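Local coordinates for uncharacterized protein Atu2129 (Agrobacterium tumefaciens, PDB 3DNH), which is of unknown function but has the CREG-like split beta-barrel of the pyridoxamine 5'-phosphate oxidase family, many of whose members bind flavin, at residues V35-S39 with T92-F96; P69-G75 with D143-L149; R173-S177 with I219-G223; E199-L203 with R213-T217. All coordinates share one frame; numbering follows the deposited sequence. Where two conformers were deposited one is given.

Contact 1 (V35-S39 with T92-F96); sequences VLHTS and TLAPF
Ser39 OG, which lies against the peptide group of Ala94, donates a hydrogen bond of 2.6 Å to Val35 O, four residues back in helix 28-38. The hydroxyl meets that carbonyl at an angle of 132° at the oxygen and 18° from its plane. In this position Ser39 OG is 3.5 Å from Ala94 C, a van der Waals contact and not a second bond. The methylene group of Ser39 also takes part: its CB lies 3.8 Å from Leu93 CB. One turn back, Val35 holds CG1 anti to its backbone nitrogen (chi1 177°), which carries that methyl to 3.4 Å from Leu93 O and within 4.0 Å of Leu93 CB. The contact thus seats the C-terminal turn of helix 28-38 against strand 88-93 and the residues after it; this is one of the six antiparallel strands of the closed barrel characteristic of the pyridoxamine 5'-phosphate oxidase family. Leu107 of the adjacent strand 106-115 touches both Val35 and Leu36, so the helix packs across two strands. Leu93 directs its CD2 branch at the helix backbone, 3.9 Å from Leu36 O, and Leu36 CD1 lies 4.4 Å from that same methyl. No hydrogen bond joins the two segments; the fit is made by apolar branches and by carbonyl groups lying against carbon. Beyond Ala94 the chain swings through an inverse gamma turn centred on Pro95, whose CD approaches Ser39 OG to 4.4 Å. The following residue, Phe96, meets Phe96 of the second subunit.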
# COMPACT_ATOMS: atom_id res chain seq x y z
N VAL A 35 8.75 -6.55 -9.61
CA VAL A 35 7.71 -5.89 -8.78
C VAL A 35 6.46 -5.65 -9.60
O VAL A 35 5.32 -5.78 -9.10
CB VAL A 35 8.20 -4.51 -8.22
CG1 VAL A 35 7.09 -3.81 -7.44
CG2 VAL A 35 9.42 -4.72 -7.32
N LEU A 36 6.67 -5.24 -10.85
CA LEU A 36 5.57 -5.00 -11.74
C LEU A 36 4.67 -6.24 -11.86
O LEU A 36 3.42 -6.12 -11.77
CB LEU A 36 6.05 -4.58 -13.11
CG LEU A 36 5.00 -4.42 -14.22
CD1 LEU A 36 4.10 -3.22 -14.02
CD2 LEU A 36 5.80 -4.31 -15.55
N HIS A 37 5.29 -7.39 -12.03
CA HIS A 37 4.53 -8.59 -12.34
C HIS A 37 4.00 -9.34 -11.13
O HIS A 37 3.13 -10.23 -11.27
CB HIS A 37 5.34 -9.51 -13.24
CG HIS A 37 5.37 -9.07 -14.69
ND1 HIS A 37 4.51 -9.58 -15.64
CD2 HIS A 37 6.15 -8.16 -15.34
CE1 HIS A 37 4.73 -8.99 -16.81
NE2 HIS A 37 5.73 -8.13 -16.66
N THR A 38 4.55 -9.05 -9.96
CA THR A 38 4.28 -9.87 -8.80
C THR A 38 3.64 -9.07 -7.66
O THR A 38 3.53 -9.57 -6.53
CB THR A 38 5.54 -10.63 -8.28
OG1 THR A 38 6.58 -9.69 -7.91
CG2 THR A 38 6.09 -11.61 -9.34
N SER A 39 3.22 -7.85 -7.94
CA SER A 39 2.51 -7.06 -6.90
C SER A 39 0.99 -7.10 -7.09
O SER A 39 0.50 -6.73 -8.15
CB SER A 39 3.04 -5.60 -6.85
OG SER A 39 4.46 -5.62 -6.66
N THR A 92 1.91 3.06 -6.78
CA THR A 92 3.09 2.44 -6.22
C THR A 92 2.76 0.99 -6.00
O THR A 92 1.80 0.66 -5.32
CB THR A 92 3.62 3.11 -4.96
OG1 THR A 92 3.96 4.47 -5.29
CG2 THR A 92 4.91 2.38 -4.39
N LEU A 93 3.57 0.15 -6.62
CA LEU A 93 3.49 -1.27 -6.46
C LEU A 93 4.59 -1.76 -5.54
O LEU A 93 5.75 -1.32 -5.64
CB LEU A 93 3.58 -1.92 -7.83
CG LEU A 93 2.30 -1.94 -8.66
CD1 LEU A 93 1.86 -0.52 -9.04
CD2 LEU A 93 2.59 -2.74 -9.96
N ALA A 94 4.25 -2.68 -4.63
CA ALA A 94 5.27 -3.27 -3.77
C ALA A 94 4.84 -4.68 -3.36
O ALA A 94 3.63 -4.94 -3.33
CB ALA A 94 5.50 -2.39 -2.56
N PRO A 95 5.81 -5.59 -3.05
CA PRO A 95 5.44 -6.87 -2.42
C PRO A 95 4.99 -6.60 -0.96
O PRO A 95 5.70 -6.96 -0.02
CB PRO A 95 6.75 -7.68 -2.44
CG PRO A 95 7.84 -6.62 -2.41
CD PRO A 95 7.28 -5.50 -3.27
N PHE A 96 3.84 -5.92 -0.81
CA PHE A 96 3.39 -5.47 0.52
C PHE A 96 3.17 -6.60 1.53
O PHE A 96 3.36 -6.41 2.74
CB PHE A 96 2.09 -4.71 0.41
CG PHE A 96 2.23 -3.36 -0.16
CD1 PHE A 96 2.90 -2.38 0.54
CD2 PHE A 96 1.69 -3.05 -1.40
CE1 PHE A 96 3.03 -1.10 -0.01
CE2 PHE A 96 1.79 -1.78 -1.95
CZ PHE A 96 2.46 -0.81 -1.26

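Contact 2 (P69-G75 with D143-L149); sequences PFFFAAG and DTRLYRL
Two neighbouring antiparallel strands of the six-stranded barrel, 69-74 and 144-157, pair here in the split-barrel domain of the pyridoxamine 5'-phosphate oxidase family. Phe71 and Tyr147 form a hydrogen-bonded pair at the middle: Tyr147 N reaches Phe71 O at 2.8 Å, and Phe71 N returns a bond to Tyr147 O, both donors lying nearly in line with the carbonyl they meet. A second such pair joins Ala73 to Arg145, and Leu149 N to Pro69 O continues the pattern toward the other end. The strand directions differ by 155°.

On the face of Phe71, Ala73, Arg145 and Tyr147, the first torsion of Phe71, with CG between the backbone nitrogen and carbonyl carbon (chi1 60°), sets the ring toward the neighbouring strand, against Tyr147. Tyr147 CB sits over one face of this ring in a CH-pi contact, 4.0 Å from its centroid. The two aromatic rings are nearly parallel, 19° apart in plane, but slide past each other so far that they barely overlap. Tyr147 CE2 goes on to touch Ala73 CB at 3.6 Å, and helix 78-85 covers this face through Met83 and Ala80.

On the other face, Leu146 CD1 meets the edge of the Phe70 ring at CD1, 3.8 Å away, with Val121 and Ala124 of helix 121-131 packed on Leu146. Arg148 turns its guanidinium away to salt bridges with Glu64 and Glu120. At the strand end, the extended Arg145 chain lays one guanidinium face over Gly75, with Arg145 NE 3.8 Å from Gly75 CA and weakly bonded to Asp143 OD1.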
# COMPACT_ATOMS: atom_id res chain seq x y z
N PRO A 69 -0.14 -2.40 -16.58
CA PRO A 69 -1.04 -2.55 -15.45
C PRO A 69 -2.44 -2.04 -15.75
O PRO A 69 -2.62 -1.05 -16.48
CB PRO A 69 -0.39 -1.70 -14.35
CG PRO A 69 0.93 -1.32 -14.83
CD PRO A 69 0.82 -1.32 -16.34
N PHE A 70 -3.45 -2.71 -15.17
CA PHE A 70 -4.82 -2.23 -15.32
C PHE A 70 -5.51 -2.45 -14.00
O PHE A 70 -5.06 -3.22 -13.14
CB PHE A 70 -5.55 -2.89 -16.53
CG PHE A 70 -6.03 -4.32 -16.29
CD1 PHE A 70 -7.33 -4.58 -15.83
CD2 PHE A 70 -5.19 -5.41 -16.55
CE1 PHE A 70 -7.78 -5.92 -15.64
CE2 PHE A 70 -5.62 -6.72 -16.36
CZ PHE A 70 -6.92 -6.97 -15.89
N PHE A 71 -6.63 -1.78 -13.82
CA PHE A 71 -7.32 -1.86 -12.55
C PHE A 71 -8.79 -1.43 -12.74
O PHE A 71 -9.18 -0.90 -13.79
CB PHE A 71 -6.60 -1.01 -11.48
CG PHE A 71 -6.50 0.45 -11.82
CD1 PHE A 71 -7.50 1.35 -11.41
CD2 PHE A 71 -5.40 0.95 -12.53
CE1 PHE A 71 -7.41 2.72 -11.73
CE2 PHE A 71 -5.30 2.31 -12.84
CZ PHE A 71 -6.31 3.20 -12.43
N PHE A 72 -9.55 -1.72 -11.69
CA PHE A 72 -10.96 -1.44 -11.66
C PHE A 72 -11.23 -0.45 -10.55
O PHE A 72 -10.53 -0.46 -9.52
CB PHE A 72 -11.74 -2.74 -11.42
CG PHE A 72 -12.93 -2.58 -10.54
CD1 PHE A 72 -14.15 -2.15 -11.07
CD2 PHE A 72 -12.85 -2.87 -9.18
CE1 PHE A 72 -15.27 -2.01 -10.23
CE2 PHE A 72 -13.97 -2.73 -8.34
CZ PHE A 72 -15.17 -2.29 -8.87
N ALA A 73 -12.26 0.37 -10.75
CA ALA A 73 -12.74 1.27 -9.71
C ALA A 73 -14.26 1.30 -9.80
O ALA A 73 -14.80 1.38 -10.90
CB ALA A 73 -12.21 2.67 -9.90
N ALA A 74 -14.95 1.20 -8.66
CA ALA A 74 -16.41 1.42 -8.63
C ALA A 74 -16.68 2.85 -9.09
O ALA A 74 -15.95 3.75 -8.69
CB ALA A 74 -16.93 1.21 -7.23
N GLY A 75 -17.70 3.07 -9.93
CA GLY A 75 -17.98 4.41 -10.47
C GLY A 75 -18.36 5.49 -9.46
O GLY A 75 -18.08 6.69 -9.65
N ASP A 143 -22.10 0.11 -12.07
CA ASP A 143 -21.08 1.11 -12.48
C ASP A 143 -19.61 0.72 -12.35
O ASP A 143 -18.78 1.57 -12.10
CB ASP A 143 -21.36 2.51 -11.89
CG ASP A 143 -20.72 3.65 -12.74
OD1 ASP A 143 -19.89 3.36 -13.65
OD2 ASP A 143 -21.03 4.85 -12.51
N THR A 144 -19.28 -0.55 -12.57
CA THR A 144 -17.88 -0.98 -12.54
C THR A 144 -17.14 -0.23 -13.67
O THR A 144 -17.65 -0.15 -14.79
CB THR A 144 -17.71 -2.55 -12.65
OG1 THR A 144 -17.88 -3.02 -14.00
CG2 THR A 144 -18.68 -3.29 -11.78
N ARG A 145 -15.99 0.36 -13.35
CA ARG A 145 -15.14 1.08 -14.33
C ARG A 145 -13.75 0.44 -14.44
O ARG A 145 -13.15 0.08 -13.44
CB ARG A 145 -15.00 2.56 -13.97
CG ARG A 145 -16.29 3.34 -14.11
CD ARG A 145 -16.08 4.82 -14.16
NE ARG A 145 -17.38 5.48 -14.09
CZ ARG A 145 -17.57 6.75 -13.74
NH1 ARG A 145 -16.53 7.52 -13.44
NH2 ARG A 145 -18.80 7.24 -13.70
N LEU A 146 -13.25 0.35 -15.66
CA LEU A 146 -12.02 -0.38 -15.95
C LEU A 146 -11.00 0.57 -16.60
O LEU A 146 -11.32 1.25 -17.56
CB LEU A 146 -12.40 -1.46 -16.92
CG LEU A 146 -11.70 -2.80 -16.94
CD1 LEU A 146 -10.80 -3.04 -15.73
CD2 LEU A 146 -12.83 -3.84 -17.05
N TYR A 147 -9.77 0.59 -16.10
CA TYR A 147 -8.75 1.55 -16.58
C TYR A 147 -7.43 0.87 -16.82
O TYR A 147 -7.10 -0.02 -16.09
CB TYR A 147 -8.46 2.57 -15.50
CG TYR A 147 -9.65 3.28 -14.93
CD1 TYR A 147 -9.99 4.57 -15.35
CD2 TYR A 147 -10.38 2.70 -13.89
CE1 TYR A 147 -11.07 5.25 -14.78
CE2 TYR A 147 -11.43 3.34 -13.34
CZ TYR A 147 -11.78 4.62 -13.78
OH TYR A 147 -12.83 5.22 -13.18
N ARG A 148 -6.63 1.30 -17.80
CA ARG A 148 -5.23 0.88 -17.78
C ARG A 148 -4.30 2.08 -17.61
O ARG A 148 -4.64 3.22 -17.99
CB ARG A 148 -4.85 -0.05 -18.98
CG ARG A 148 -5.09 0.57 -20.31
CD ARG A 148 -4.49 -0.23 -21.48
NE ARG A 148 -5.19 -1.48 -21.74
CZ ARG A 148 -6.21 -1.63 -22.59
NH1 ARG A 148 -6.72 -0.60 -23.26
NH2 ARG A 148 -6.76 -2.82 -22.74
N LEU A 149 -3.17 1.81 -16.99
CA LEU A 149 -2.18 2.83 -16.76
C LEU A 149 -1.42 3.05 -18.06
O LEU A 149 -0.88 2.10 -18.64
CB LEU A 149 -1.22 2.43 -15.62
CG LEU A 149 -0.06 3.41 -15.39
CD1 LEU A 149 -0.53 4.81 -15.02
CD2 LEU A 149 0.87 2.84 -14.33

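Contact 3 (R173-S177 with I219-G223); sequences RTDLS and IDPDG
Thr174 holds OG1 beside its backbone nitrogen (chi1 -55°), which leaves CG2 anti to that nitrogen, and this rotation sends the methyl between two carboxylates while the hydroxyl bonds to Arg33. Thr174 CG2 lies 3.7 Å from Asp222 OD2 and 3.8 Å from Asp220 OD1. Asp220 has its CG between the backbone nitrogen and carbonyl carbon (chi1 62°), which curls the carboxylate back over the turn that follows. There Asp220 OD1 accepts from Asp222 N at 2.9 Å through its anti lone pair, an Asx turn that fixes the bend between strands 215-220 and 223-227.

Pro221, at the head of this bend, supplies the apolar surface of segment 219-223. The Leu176 side chain crosses the proline at about a right angle, its CD2 touching Pro221 CD at 3.6 Å, and Asp175 O rests against Pro221 CG. A water provides a polar link between the segments, accepting from Asp175 N at 2.9 Å and donating to Asp222 OD2 at 3.0 Å. Asp175 forms a second Asx turn, in which OD1 takes both Ser177 N and Ser177 OG, the hydroxyl on its syn lone pair.

Two of the carboxylates have arginine partners: Asp220 pairs with Arg234 of strand 232-236, and Asp222 OD2 with Arg33 of helix 28-38, which bridges the segments by also meeting Thr174 OG1. The loop between helices 169-172 and 180-194 is laid over the hairpin bend of the three-stranded sheet, with Met183 of helix 180-194 against Pro221.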
# COMPACT_ATOMS: atom_id res chain seq x y z
N ARG A 173 8.11 -2.41 -20.29
CA ARG A 173 7.20 -3.14 -21.19
C ARG A 173 7.76 -4.42 -21.73
O ARG A 173 8.96 -4.51 -21.97
CB ARG A 173 6.80 -2.28 -22.38
CG ARG A 173 5.44 -1.61 -22.19
CD ARG A 173 4.98 -0.99 -23.52
NE ARG A 173 6.11 -0.48 -24.31
CZ ARG A 173 6.64 0.74 -24.19
NH1 ARG A 173 6.16 1.62 -23.31
NH2 ARG A 173 7.68 1.07 -24.96
N THR A 174 6.89 -5.40 -21.96
CA THR A 174 7.32 -6.59 -22.70
C THR A 174 7.05 -6.48 -24.19
O THR A 174 5.91 -6.32 -24.60
CB THR A 174 6.63 -7.85 -22.16
OG1 THR A 174 6.89 -7.94 -20.76
CG2 THR A 174 7.16 -9.09 -22.88
N ASP A 175 8.09 -6.62 -25.00
CA ASP A 175 7.94 -6.46 -26.44
C ASP A 175 7.32 -7.72 -27.07
O ASP A 175 7.90 -8.81 -27.00
CB ASP A 175 9.30 -6.14 -27.04
CG ASP A 175 9.23 -5.76 -28.51
OD1 ASP A 175 8.13 -5.77 -29.11
OD2 ASP A 175 10.30 -5.42 -29.06
N LEU A 176 6.17 -7.54 -27.71
CA LEU A 176 5.43 -8.68 -28.30
C LEU A 176 5.71 -8.87 -29.80
O LEU A 176 5.31 -9.89 -30.36
CB LEU A 176 3.92 -8.60 -28.01
CG LEU A 176 3.43 -8.47 -26.54
CD1 LEU A 176 1.90 -8.46 -26.45
CD2 LEU A 176 4.00 -9.48 -25.60
N SER A 177 6.38 -7.90 -30.43
CA SER A 177 6.80 -7.95 -31.85
C SER A 177 7.69 -9.13 -32.08
O SER A 177 8.58 -9.37 -31.28
CB SER A 177 7.62 -6.72 -32.19
OG SER A 177 6.96 -5.58 -31.73
N ILE A 219 1.36 -16.05 -20.32
CA ILE A 219 2.66 -16.43 -20.91
C ILE A 219 3.04 -15.33 -21.89
O ILE A 219 2.20 -14.87 -22.65
CB ILE A 219 2.58 -17.76 -21.69
CG1 ILE A 219 2.11 -18.90 -20.73
CG2 ILE A 219 3.92 -18.06 -22.42
CD1 ILE A 219 1.63 -20.16 -21.41
N ASP A 220 4.30 -14.89 -21.84
CA ASP A 220 4.78 -13.84 -22.75
C ASP A 220 6.20 -14.19 -23.23
O ASP A 220 6.80 -15.18 -22.76
CB ASP A 220 4.63 -12.42 -22.10
CG ASP A 220 5.47 -12.25 -20.82
OD1 ASP A 220 6.73 -12.30 -20.91
OD2 ASP A 220 4.89 -12.07 -19.71
N PRO A 221 6.74 -13.43 -24.19
CA PRO A 221 8.08 -13.83 -24.63
C PRO A 221 9.19 -13.91 -23.57
O PRO A 221 10.21 -14.61 -23.78
CB PRO A 221 8.43 -12.73 -25.67
CG PRO A 221 7.10 -12.33 -26.21
CD PRO A 221 6.21 -12.30 -24.99
N ASP A 222 9.03 -13.21 -22.46
CA ASP A 222 10.08 -13.12 -21.44
C ASP A 222 9.84 -14.05 -20.23
O ASP A 222 10.77 -14.33 -19.42
CB ASP A 222 10.23 -11.67 -20.96
CG ASP A 222 10.85 -10.76 -22.02
OD1 ASP A 222 11.50 -11.27 -22.96
OD2 ASP A 222 10.66 -9.53 -21.91
N GLY A 223 8.63 -14.58 -20.14
CA GLY A 223 8.32 -15.52 -19.06
C GLY A 223 6.84 -15.74 -18.80
O GLY A 223 6.01 -15.49 -19.67
O HOH W 1 10.72 -7.42 -24.02

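Contact 4 (E199-L203 with R213-T217); sequences EASRL and RWKIT
Helix 199-203 passes strand 215-217 with axes 7.6 Å apart at the closest and directions differing by 72°, and Ser201 and Trp214 bring their CA atoms to 5.0 Å. Such proximity suits the small side chain of Ala200, which points toward the other segment: its CB lies 3.3 Å from Trp214 O and 3.9 Å from Trp214 CB. The same methyl also touches Lys215 CA and, more loosely, Ile216 CG1.

Trp214 sets its indole beside the helix, CG anti to the carbonyl carbon (chi1 -70°), which puts Trp214 CG and CD1 beside Ser201 CA. Ser201 OG approaches Trp214 CD1 obliquely at 3.5 Å, a packing contact; the hydroxyl is hydrogen-bonded to Thr211 OG1 and weakly to Gly212 O, and the indole NE1 is satisfied by Lys210 O. These partners lie in the residues just before the strand. One turn on from Ala200, Leu203 and Ile216 cross at a slant, Leu203 CD1 to Ile216 CD1 3.8 Å. Outside this core, the guanidinium of Arg213 presents its edge to Ser201 CB.

The contact lies on the second, three-stranded antiparallel sheet, where helix 199-206 packs against edge strand 215-220. Leu226 of strand 223-227 touches both Trp214 and Ile216, Leu235 of strand 232-236 meets Leu203, and Asn194 at the end of helix 180-194 bonds to Ile216 N.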
# COMPACT_ATOMS: atom_id res chain seq x y z
N GLU A 199 1.61 -28.72 -12.07
CA GLU A 199 2.62 -28.11 -12.96
C GLU A 199 2.78 -26.59 -12.72
O GLU A 199 3.91 -26.09 -12.71
CB GLU A 199 2.32 -28.37 -14.43
CG GLU A 199 3.55 -28.28 -15.31
CD GLU A 199 4.34 -29.62 -15.38
OE1 GLU A 199 4.61 -30.07 -16.50
OE2 GLU A 199 4.67 -30.26 -14.33
N ALA A 200 1.68 -25.86 -12.53
CA ALA A 200 1.78 -24.39 -12.29
C ALA A 200 2.55 -24.14 -10.97
O ALA A 200 3.38 -23.23 -10.86
CB ALA A 200 0.45 -23.79 -12.23
N SER A 201 2.29 -24.98 -9.97
CA SER A 201 2.97 -24.89 -8.68
C SER A 201 4.48 -25.22 -8.80
O SER A 201 5.32 -24.51 -8.22
CB SER A 201 2.27 -25.78 -7.66
OG SER A 201 2.85 -25.61 -6.38
N ARG A 202 4.83 -26.22 -9.61
CA ARG A 202 6.25 -26.48 -9.94
C ARG A 202 6.95 -25.26 -10.56
O ARG A 202 8.11 -24.96 -10.23
CB ARG A 202 6.43 -27.70 -10.84
CG ARG A 202 6.30 -29.01 -10.08
CD ARG A 202 6.09 -30.25 -10.97
NE ARG A 202 7.07 -30.35 -12.06
CZ ARG A 202 7.56 -31.49 -12.56
NH1 ARG A 202 8.44 -31.44 -13.56
NH2 ARG A 202 7.20 -32.68 -12.05
N LEU A 203 6.26 -24.58 -11.45
CA LEU A 203 6.79 -23.35 -12.11
C LEU A 203 6.90 -22.21 -11.11
O LEU A 203 7.89 -21.47 -11.14
CB LEU A 203 5.91 -22.90 -13.29
CG LEU A 203 5.69 -23.92 -14.42
CD1 LEU A 203 4.65 -23.40 -15.40
CD2 LEU A 203 7.03 -24.20 -15.15
N ARG A 213 -1.86 -23.67 -4.46
CA ARG A 213 -2.75 -23.92 -5.58
C ARG A 213 -2.52 -22.79 -6.56
O ARG A 213 -3.18 -21.74 -6.52
CB ARG A 213 -4.22 -24.11 -5.16
CG ARG A 213 -4.48 -25.26 -4.10
CD ARG A 213 -3.50 -26.48 -4.15
NE ARG A 213 -3.65 -27.39 -5.32
CZ ARG A 213 -2.68 -27.72 -6.19
NH1 ARG A 213 -1.45 -27.21 -6.07
NH2 ARG A 213 -2.93 -28.57 -7.19
N TRP A 214 -1.51 -23.00 -7.41
CA TRP A 214 -1.09 -22.04 -8.45
C TRP A 214 -1.78 -22.25 -9.80
O TRP A 214 -2.13 -23.37 -10.16
CB TRP A 214 0.42 -22.17 -8.65
CG TRP A 214 1.17 -21.65 -7.48
CD1 TRP A 214 1.59 -22.35 -6.39
CD2 TRP A 214 1.52 -20.28 -7.24
NE1 TRP A 214 2.24 -21.52 -5.52
CE2 TRP A 214 2.19 -20.24 -5.99
CE3 TRP A 214 1.36 -19.09 -7.96
CZ2 TRP A 214 2.70 -19.04 -5.45
CZ3 TRP A 214 1.88 -17.92 -7.43
CH2 TRP A 214 2.55 -17.90 -6.19
N LYS A 215 -1.95 -21.16 -10.54
CA LYS A 215 -2.36 -21.20 -11.94
C LYS A 215 -1.50 -20.25 -12.75
O LYS A 215 -1.11 -19.20 -12.25
CB LYS A 215 -3.83 -20.80 -12.09
CG LYS A 215 -4.88 -21.85 -11.54
CD LYS A 215 -4.90 -23.15 -12.39
CE LYS A 215 -5.72 -24.30 -11.75
NZ LYS A 215 -5.60 -25.65 -12.44
N ILE A 216 -1.18 -20.64 -13.99
CA ILE A 216 -0.60 -19.73 -14.98
C ILE A 216 -1.66 -18.76 -15.38
O ILE A 216 -2.77 -19.18 -15.74
CB ILE A 216 -0.15 -20.45 -16.21
CG1 ILE A 216 0.98 -21.42 -15.83
CG2 ILE A 216 0.29 -19.45 -17.34
CD1 ILE A 216 1.37 -22.34 -16.92
N THR A 217 -1.33 -17.48 -15.28
CA THR A 217 -2.26 -16.42 -15.68
C THR A 217 -1.90 -15.86 -17.03
O THR A 217 -2.80 -15.38 -17.75
CB THR A 217 -2.38 -15.29 -14.60
OG1 THR A 217 -1.09 -14.71 -14.37
CG2 THR A 217 -2.91 -15.89 -13.28

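Contacts 1 and 2 belong to the six-stranded barrel, their centres 18 Å apart, and meet where Leu36 CD1 packs on Pro69 CG at 3.8 Å; both also reach the second subunit. Contacts 3 and 4 share strand 215-220 of the smaller sheet, one at each end, with centres 19 Å apart, contact 4 nested within the loop that contact 3 closes. His37, hydrogen-bonded through ND1 to Asp225 of the smaller sheet, also packs near Asp220, with His37 CE1 4.2 Å from Asp220 OD2, so contact 1 touches contact 3. Contacts 2 and 4 are the most distant, about 26 Å between centres. With the function unknown, none of the four can be assigned to an active site.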